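Local coordinates for uncharacterized protein (Staphylococcus aureus subsp. aureus, PDB 4H0A) that is of unknown function but belongs to the CAP family of cysteine-rich secretory proteins, carrying a CAP-associated N-terminal region and a C-terminal CAP domain, at residues H287-S292 with S297-S302. Numbering follows the deposited sequence.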
# COMPACT_ATOMS: atom_id res chain seq x y z
N HIS A 287 2.24 -1.80 -4.65
CA HIS A 287 3.32 -1.35 -5.53
C HIS A 287 4.04 -2.55 -6.18
O HIS A 287 4.35 -2.50 -7.37
CB HIS A 287 4.34 -0.47 -4.77
CG HIS A 287 5.60 -0.25 -5.54
ND1 HIS A 287 6.73 -1.00 -5.30
CD2 HIS A 287 5.85 0.58 -6.58
CE1 HIS A 287 7.64 -0.59 -6.17
NE2 HIS A 287 7.15 0.36 -6.96
N SER A 288 4.32 -3.62 -5.40
CA SER A 288 5.00 -4.80 -5.94
C SER A 288 4.12 -5.54 -6.95
O SER A 288 4.63 -5.97 -7.98
CB SER A 288 5.45 -5.73 -4.83
OG SER A 288 6.46 -5.10 -4.06
N TRP A 289 2.80 -5.64 -6.69
CA TRP A 289 1.89 -6.28 -7.65
C TRP A 289 1.72 -5.41 -8.91
O TRP A 289 1.75 -5.94 -10.02
CB TRP A 289 0.52 -6.57 -7.01
CG TRP A 289 0.54 -7.68 -6.00
CD1 TRP A 289 1.60 -8.45 -5.63
CD2 TRP A 289 -0.56 -8.11 -5.20
NE1 TRP A 289 1.22 -9.36 -4.68
CE2 TRP A 289 -0.09 -9.14 -4.36
CE3 TRP A 289 -1.91 -7.72 -5.10
CZ2 TRP A 289 -0.93 -9.82 -3.47
CZ3 TRP A 289 -2.74 -8.40 -4.22
CH2 TRP A 289 -2.25 -9.44 -3.42
N MSE A 290 1.60 -4.08 -8.74
CA MSE A 290 1.46 -3.14 -9.86
C MSE A 290 2.72 -3.13 -10.76
O MSE A 290 2.61 -2.78 -11.94
CB MSE A 290 1.21 -1.70 -9.36
CG MSE A 290 -0.18 -1.46 -8.73
SE MSE A 290 -1.64 -1.55 -9.98
CE MSE A 290 -1.14 -0.16 -11.22
N ASN A 291 3.91 -3.51 -10.23
CA ASN A 291 5.17 -3.51 -11.00
C ASN A 291 5.57 -4.92 -11.47
O ASN A 291 6.70 -5.13 -11.92
CB ASN A 291 6.27 -2.84 -10.19
CG ASN A 291 6.07 -1.34 -10.16
OD1 ASN A 291 6.73 -0.60 -10.87
ND2 ASN A 291 5.11 -0.85 -9.38
N SER A 292 4.61 -5.87 -11.44
CA SER A 292 4.75 -7.22 -11.97
C SER A 292 3.63 -7.37 -13.00
O SER A 292 2.47 -7.32 -12.61
CB SER A 292 4.64 -8.24 -10.85
OG SER A 292 4.47 -9.55 -11.37
N SER A 297 -1.83 -7.21 -14.42
CA SER A 297 -2.91 -7.58 -15.35
C SER A 297 -4.12 -8.17 -14.61
O SER A 297 -5.24 -7.94 -15.05
CB SER A 297 -2.41 -8.55 -16.43
OG SER A 297 -2.15 -9.86 -15.95
N ARG A 298 -3.90 -8.88 -13.49
CA ARG A 298 -5.01 -9.43 -12.70
C ARG A 298 -5.74 -8.32 -11.94
O ARG A 298 -6.97 -8.29 -11.96
CB ARG A 298 -4.52 -10.51 -11.72
CG ARG A 298 -4.09 -11.80 -12.42
CD ARG A 298 -3.08 -12.56 -11.60
NE ARG A 298 -2.59 -13.76 -12.29
CZ ARG A 298 -1.55 -14.50 -11.90
NH1 ARG A 298 -0.87 -14.17 -10.80
NH2 ARG A 298 -1.18 -15.55 -12.61
N LEU A 299 -4.99 -7.42 -11.27
CA LEU A 299 -5.59 -6.29 -10.53
C LEU A 299 -6.43 -5.40 -11.44
O LEU A 299 -7.51 -4.97 -11.05
CB LEU A 299 -4.51 -5.40 -9.87
CG LEU A 299 -3.86 -5.88 -8.59
CD1 LEU A 299 -2.65 -5.03 -8.27
CD2 LEU A 299 -4.83 -5.84 -7.43
N LEU A 300 -5.92 -5.12 -12.65
CA LEU A 300 -6.58 -4.24 -13.62
C LEU A 300 -7.32 -5.01 -14.72
O LEU A 300 -7.51 -4.47 -15.81
CB LEU A 300 -5.52 -3.33 -14.25
CG LEU A 300 -4.59 -2.60 -13.28
CD1 LEU A 300 -3.54 -1.83 -14.03
CD2 LEU A 300 -5.39 -1.70 -12.33
N ASN A 301 -7.78 -6.23 -14.44
CA ASN A 301 -8.50 -7.01 -15.43
C ASN A 301 -9.94 -6.50 -15.52
O ASN A 301 -10.66 -6.52 -14.52
CB ASN A 301 -8.48 -8.48 -15.07
CG ASN A 301 -8.72 -9.38 -16.24
OD1 ASN A 301 -9.56 -9.09 -17.09
ND2 ASN A 301 -8.02 -10.51 -16.29
N SER A 302 -10.37 -6.06 -16.71
CA SER A 302 -11.74 -5.58 -16.91
C SER A 302 -12.78 -6.70 -16.80
O SER A 302 -13.94 -6.41 -16.51
CB SER A 302 -11.87 -4.90 -18.27
OG SER A 302 -11.48 -5.77 -19.32
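Leu299 reaches across from the end of helix 293-299 and sets its two methyl groups against two consecutive residues of helix 282-290. Its CD1 lies 3.7 Å from CB of Trp289 and 4.0 Å from the selenium, SE, of Met290, present as selenomethionine, so one methyl touches both side chains. The other branch is turned to the indole: CD2 sits at the ring edge, near the ring plane, 4.2 Å from Trp289 CE3. The Met290 chain bends at both chi2 (-69°) and chi3 (-59°), which brings its end closer to 297-302 and places Met290 CE 4.1 Å from Leu300 CD1, on the first residue past the helix. Each of these side-chain pairs crosses at roughly a right angle, and the contact between the segments is wholly apolar. Beyond them, Trp289 and Leu299 both pack on Asn274 of strand 270-277, while the Trp289 ring also meets His295 and Arg217 binds the carbonyl oxygen of Leu299. Asn291 is the first residue to leave helical geometry and Ser292 occupies the N-cap of helix 293-299, its OG hydrogen-bonded to His295 ND1. The arrangement is apolar packing between two consecutive helices joined by a short connection, resting on the central sheet, consistent with the alpha-beta-alpha sandwich of CAP domains.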